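Local coordinates for protein fiber (Bovine adenovirus 4, PDB 4UE0) that forms the trimeric head domain of the viral fibre and, as in other adenoviruses, probably attaches the virion to a host-cell receptor, at residues M17-A22 / S47-I52; I21-Q26 / I97-S102. All blocks are in the same frame, centred on the assembly; numbering follows the deposited sequence.

Both contacts start from strand 19-29 and cross the hydrophobic interior of the fibre head to the facing sheet, where strands 51-55 and 96-101 lie side by side. The centre of interaction 2 lies about 2 Å from the centre of the chain, and its chemistry is purely aliphatic. That of interaction 1 lies about 11 Å from the chain centre; there an aromatic ring joins the aliphatic groups, and the partly exposed Val49, in the loop before strand 51-55, borders the core. Ile21 serves both contacts. The two receiving strands are themselves bonded: a backbone hydrogen bond joins Ile99 N to Ile52 O (2.7 Å), and a side-chain one Thr51 OG1 to Asn100 OD1 (2.7 Å).

Interaction 1 (M17-A22 / S47-I52); sequences MDFIIA and SDVTTI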
loop_
_atom_site.group_PDB
_atom_site.type_symbol
_atom_site.label_atom_id
_atom_site.label_comp_id
_atom_site.label_asym_id
_atom_site.label_seq_id
_atom_site.Cartn_x
_atom_site.Cartn_y
_atom_site.Cartn_z
ATOM N N MET A 17 14.802 -14.948 -14.148
ATOM C CA MET A 17 15.836 -14.654 -15.027
ATOM C C MET A 17 16.967 -14.174 -14.104
ATOM O O MET A 17 17.311 -14.892 -13.125
ATOM C CB MET A 17 15.295 -13.679 -16.063
ATOM C CG MET A 17 13.968 -14.214 -16.659
ATOM S SD MET A 17 14.060 -15.657 -17.787
ATOM C CE MET A 17 12.583 -16.657 -17.553
ATOM N N ASP A 18 17.478 -12.973 -14.405
ATOM C CA ASP A 18 18.687 -12.401 -13.870
ATOM C C ASP A 18 18.367 -11.363 -12.780
ATOM O O ASP A 18 19.209 -10.506 -12.505
ATOM C CB ASP A 18 19.419 -11.758 -15.068
ATOM C CG ASP A 18 20.910 -11.542 -14.846
ATOM O OD1 ASP A 18 21.554 -12.214 -14.011
ATOM O OD2 ASP A 18 21.406 -10.611 -15.515
ATOM N N PHE A 19 17.184 -11.425 -12.149
ATOM C CA PHE A 19 16.871 -10.514 -11.045
ATOM C C PHE A 19 16.136 -11.281 -9.937
ATOM O O PHE A 19 15.828 -12.484 -10.064
ATOM C CB PHE A 19 16.139 -9.245 -11.529
ATOM C CG PHE A 19 14.759 -9.492 -12.100
ATOM C CD1 PHE A 19 14.587 -9.785 -13.453
ATOM C CD2 PHE A 19 13.616 -9.423 -11.289
ATOM C CE1 PHE A 19 13.326 -9.989 -13.996
ATOM C CE2 PHE A 19 12.357 -9.631 -11.830
ATOM C CZ PHE A 19 12.225 -9.949 -13.170
ATOM N N ILE A 20 15.926 -10.606 -8.811
ATOM C CA ILE A 20 15.318 -11.172 -7.586
ATOM C C ILE A 20 14.044 -10.419 -7.288
ATOM O O ILE A 20 13.994 -9.189 -7.397
ATOM C CB ILE A 20 16.236 -10.915 -6.330
ATOM C CG1 ILE A 20 17.456 -11.813 -6.362
ATOM C CG2 ILE A 20 15.505 -11.107 -4.980
ATOM C CD1 ILE A 20 17.190 -13.276 -6.068
ATOM N N ILE A 21 13.034 -11.174 -6.856
ATOM C CA ILE A 21 11.896 -10.596 -6.168
ATOM C C ILE A 21 11.767 -11.288 -4.828
ATOM O O ILE A 21 12.178 -12.445 -4.664
ATOM C CB ILE A 21 10.576 -10.687 -6.919
ATOM C CG1 ILE A 21 10.080 -12.105 -7.085
ATOM C CG2 ILE A 21 10.670 -9.945 -8.208
ATOM C CD1 ILE A 21 8.611 -12.140 -7.433
ATOM N N ALA A 22 11.271 -10.551 -3.841
ATOM C CA ALA A 22 11.171 -11.083 -2.486
ATOM C C ALA A 22 9.742 -10.923 -1.990
ATOM O O ALA A 22 9.241 -9.804 -1.849
ATOM C CB ALA A 22 12.164 -10.423 -1.549
ATOM N N SER A 47 14.429 -6.789 -17.871
ATOM C CA SER A 47 13.848 -6.979 -19.193
ATOM C C SER A 47 12.363 -6.627 -19.091
ATOM O O SER A 47 11.829 -6.423 -18.008
ATOM C CB SER A 47 14.039 -8.402 -19.713
ATOM O OG SER A 47 13.357 -9.349 -18.920
ATOM N N ASP A 48 11.716 -6.559 -20.239
ATOM C CA ASP A 48 10.339 -6.112 -20.335
ATOM C C ASP A 48 9.379 -7.250 -20.048
ATOM O O ASP A 48 8.559 -7.616 -20.868
ATOM C CB ASP A 48 10.075 -5.459 -21.694
ATOM C CG ASP A 48 10.206 -6.420 -22.856
ATOM O OD1 ASP A 48 10.950 -7.420 -22.741
ATOM O OD2 ASP A 48 9.550 -6.161 -23.909
ATOM N N VAL A 49 9.460 -7.785 -18.848
ATOM C CA VAL A 49 8.626 -8.894 -18.450
ATOM C C VAL A 49 7.176 -8.496 -18.230
ATOM O O VAL A 49 6.850 -7.380 -17.784
ATOM C CB VAL A 49 9.123 -9.642 -17.214
ATOM C CG1 VAL A 49 10.525 -10.175 -17.396
ATOM C CG2 VAL A 49 9.044 -8.787 -16.004
ATOM N N THR A 50 6.302 -9.444 -18.559
ATOM C CA THR A 50 4.892 -9.342 -18.252
ATOM C C THR A 50 4.485 -10.334 -17.183
ATOM O O THR A 50 3.446 -10.155 -16.553
ATOM C CB THR A 50 4.010 -9.557 -19.501
ATOM O OG1 THR A 50 4.346 -10.792 -20.138
ATOM C CG2 THR A 50 4.226 -8.454 -20.479
ATOM N N THR A 51 5.248 -11.398 -17.017
ATOM C CA THR A 51 4.892 -12.465 -16.081
ATOM C C THR A 51 6.125 -12.954 -15.352
ATOM O O THR A 51 7.166 -13.161 -15.984
ATOM C CB THR A 51 4.248 -13.681 -16.795
ATOM O OG1 THR A 51 3.203 -13.244 -17.679
ATOM C CG2 THR A 51 3.741 -14.702 -15.802
ATOM N N ILE A 52 6.018 -13.101 -14.036
ATOM C CA ILE A 52 7.016 -13.770 -13.224
ATOM C C ILE A 52 6.359 -15.009 -12.657
ATOM O O ILE A 52 5.285 -14.927 -12.077
ATOM C CB ILE A 52 7.511 -12.872 -12.079
ATOM C CG1 ILE A 52 8.236 -11.652 -12.639
ATOM C CG2 ILE A 52 8.399 -13.647 -11.140
ATOM C CD1 ILE A 52 8.554 -10.595 -11.588
#
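Ile52 rests its CD1 methyl against both Phe19 and Ile21 of the facing strand, the three groups closing a triangle. This methyl meets the Phe19 ring at its edge, in the ring plane, with CD1 3.9 Å from Phe19 CE2 and 4.0 Å from CZ. The same methyl lies 4.0 Å from Ile21 CG2, so one terminal carbon serves both neighbours. The other branch of Ile52 makes a separate contact: its CG2 meets Ile21 CD1 at 4.0 Å, the two isoleucines reaching toward each other tip to tip. In Ile52, CG1 stands anti to the carbonyl carbon (chi1 -65°) and CG2 anti to the backbone N, which sets the two branches apart across the line of strand 19-29, so that CD1 and CG2 meet different methyls of Ile21. Farther round the ring edge, Val49 CG1 approaches Phe19 CE1 more loosely, at 4.4 Å.

Around this shell, Phe19 also rests on Thr46, while Phe16 packs against Ile52 and Phe43 against Ile21. Backbone hydrogen bonds tie Ile21 to Val14 within its own sheet, and Val49 to Leu105 in a loop. An inverse gamma turn centred on Asp48 precedes Val49 as the chain comes into strand 51-55. The contact thus joins facing antiparallel sheets through side chains alone, the interlayer packing characteristic of a beta-sandwich, here near one end of the fibre head domain.

Interaction 2 (I21-Q26 / I97-S102); sequences IALGWQ and ISINFS
Ile21 and Ile99 meet methyl to methyl in the middle of the head domain, their CD1 atoms 3.6 Å apart and the side chains directed tip to tip. The approach is close for two methyl groups, yet the backbones stay well separated, with Ile21 CA 10.8 Å from Ile99 CA. Extended side chains bridge that gap. Ile99 runs out straight to its tip (chi2 168°), which carries CD1 toward strand 19-29. The same terminal carbon also lies near Leu23, but more loosely: Leu23 CD1 is 4.4 Å away. Ile99 therefore faces two successive inward residues of the opposite strand, one tightly and one at the margin of contact.

Beyond this small patch the segments diverge. Ile97 still points toward strand 19-29 but keeps its side chain 5.7 Å from the nearest atom of 21-26. Just past the end of strand 96-101, the partly exposed Ser102 has its OG hydrogen-bonded to Gly87 N of strand 83-93.

Neighbouring elements complete the packing. Leu60 of helix 58-61 touches Leu23, Trp25 and Ile97, while Phe54 of strand 51-55 packs on Leu23 and Ile97. Val88 of strand 83-93 lies against Ile99, and on the outer side of strand 19-29 Ala22 packs on Thr119 of the second subunit.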
loop_
_atom_site.group_PDB
_atom_site.type_symbol
_atom_site.label_atom_id
_atom_site.label_comp_id
_atom_site.label_asym_id
_atom_site.label_seq_id
_atom_site.Cartn_x
_atom_site.Cartn_y
_atom_site.Cartn_z
ATOM N N ILE A 21 13.034 -11.174 -6.856
ATOM C CA ILE A 21 11.896 -10.596 -6.168
ATOM C C ILE A 21 11.767 -11.288 -4.828
ATOM O O ILE A 21 12.178 -12.445 -4.664
ATOM C CB ILE A 21 10.576 -10.687 -6.919
ATOM C CG1 ILE A 21 10.080 -12.105 -7.085
ATOM C CG2 ILE A 21 10.670 -9.945 -8.208
ATOM C CD1 ILE A 21 8.611 -12.140 -7.433
ATOM N N ALA A 22 11.271 -10.551 -3.841
ATOM C CA ALA A 22 11.171 -11.083 -2.486
ATOM C C ALA A 22 9.742 -10.923 -1.990
ATOM O O ALA A 22 9.241 -9.804 -1.849
ATOM C CB ALA A 22 12.164 -10.423 -1.549
ATOM N N LEU A 23 9.112 -12.066 -1.752
ATOM C CA LEU A 23 7.712 -12.167 -1.335
ATOM C C LEU A 23 7.586 -12.517 0.128
ATOM O O LEU A 23 8.382 -13.293 0.658
ATOM C CB LEU A 23 7.000 -13.226 -2.153
ATOM C CG LEU A 23 7.010 -13.029 -3.666
ATOM C CD1 LEU A 23 6.536 -14.298 -4.381
ATOM C CD2 LEU A 23 6.128 -11.854 -4.013
ATOM N N GLY A 24 6.585 -11.929 0.755
ATOM C CA GLY A 24 6.194 -12.269 2.109
ATOM C C GLY A 24 4.741 -12.633 2.101
ATOM O O GLY A 24 3.959 -12.139 1.278
ATOM N N TRP A 25 4.352 -13.504 3.002
ATOM C CA TRP A 25 2.957 -13.890 3.127
ATOM C C TRP A 25 2.583 -14.012 4.587
ATOM O O TRP A 25 3.453 -14.255 5.457
ATOM C CB TRP A 25 2.680 -15.201 2.374
ATOM C CG TRP A 25 3.476 -16.374 2.886
ATOM C CD1 TRP A 25 4.703 -16.824 2.424
ATOM C CD2 TRP A 25 3.122 -17.231 3.971
ATOM N NE1 TRP A 25 5.110 -17.902 3.169
ATOM C CE2 TRP A 25 4.162 -18.171 4.123
ATOM C CE3 TRP A 25 2.024 -17.298 4.834
ATOM C CZ2 TRP A 25 4.132 -19.178 5.116
ATOM C CZ3 TRP A 25 1.994 -18.295 5.825
ATOM C CH2 TRP A 25 3.036 -19.222 5.950
ATOM N N GLN A 26 1.291 -13.801 4.861
ATOM C CA GLN A 26 0.748 -13.963 6.218
ATOM C C GLN A 26 -0.681 -14.480 6.135
ATOM O O GLN A 26 -1.439 -14.152 5.206
ATOM C CB GLN A 26 0.739 -12.653 7.045
ATOM C CG GLN A 26 1.903 -11.691 6.862
ATOM C CD GLN A 26 1.527 -10.256 7.233
ATOM O OE1 GLN A 26 1.942 -9.290 6.577
ATOM N NE2 GLN A 26 0.719 -10.113 8.281
ATOM N N ILE A 97 3.120 -20.575 -9.116
ATOM C CA ILE A 97 2.586 -19.235 -8.900
ATOM C C ILE A 97 2.973 -18.344 -10.070
ATOM O O ILE A 97 4.142 -18.339 -10.497
ATOM C CB ILE A 97 3.101 -18.660 -7.570
ATOM C CG1 ILE A 97 2.599 -19.561 -6.436
ATOM C CG2 ILE A 97 2.650 -17.204 -7.390
ATOM C CD1 ILE A 97 2.980 -19.154 -5.038
ATOM N N SER A 98 1.996 -17.593 -10.587
ATOM C CA SER A 98 2.195 -16.628 -11.647
ATOM C C SER A 98 1.791 -15.234 -11.165
ATOM O O SER A 98 0.688 -15.043 -10.653
ATOM C CB SER A 98 1.359 -17.013 -12.861
ATOM O OG SER A 98 1.789 -18.253 -13.396
ATOM N N ILE A 99 2.721 -14.302 -11.358
ATOM C CA ILE A 99 2.530 -12.885 -11.096
ATOM C C ILE A 99 2.455 -12.223 -12.459
ATOM O O ILE A 99 3.453 -12.144 -13.177
ATOM C CB ILE A 99 3.710 -12.295 -10.278
ATOM C CG1 ILE A 99 3.878 -13.021 -8.936
ATOM C CG2 ILE A 99 3.493 -10.801 -10.038
ATOM C CD1 ILE A 99 5.161 -12.714 -8.218
ATOM N N ASN A 100 1.267 -11.755 -12.809
ATOM C CA ASN A 100 1.030 -11.148 -14.106
ATOM C C ASN A 100 0.869 -9.668 -13.979
ATOM O O ASN A 100 0.022 -9.197 -13.202
ATOM C CB ASN A 100 -0.194 -11.758 -14.776
ATOM C CG ASN A 100 0.167 -12.979 -15.555
ATOM O OD1 ASN A 100 0.787 -12.875 -16.626
ATOM N ND2 ASN A 100 -0.206 -14.136 -15.058
ATOM N N PHE A 101 1.655 -8.933 -14.731
ATOM C CA PHE A 101 1.569 -7.463 -14.808
ATOM C C PHE A 101 0.657 -7.089 -15.963
ATOM O O PHE A 101 0.687 -7.730 -17.012
ATOM C CB PHE A 101 2.976 -6.870 -14.952
ATOM C CG PHE A 101 3.831 -7.184 -13.775
ATOM C CD1 PHE A 101 3.769 -6.421 -12.629
ATOM C CD2 PHE A 101 4.643 -8.298 -13.778
ATOM C CE1 PHE A 101 4.512 -6.749 -11.518
ATOM C CE2 PHE A 101 5.387 -8.620 -12.662
ATOM C CZ PHE A 101 5.312 -7.859 -11.530
ATOM N N SER A 102 -0.088 -6.011 -15.803
ATOM C CA SER A 102 -1.065 -5.611 -16.803
ATOM C C SER A 102 -0.435 -5.243 -18.127
ATOM O O SER A 102 -1.079 -5.363 -19.177
ATOM C CB SER A 102 -1.885 -4.461 -16.246
ATOM O OG SER A 102 -1.068 -3.397 -15.790
#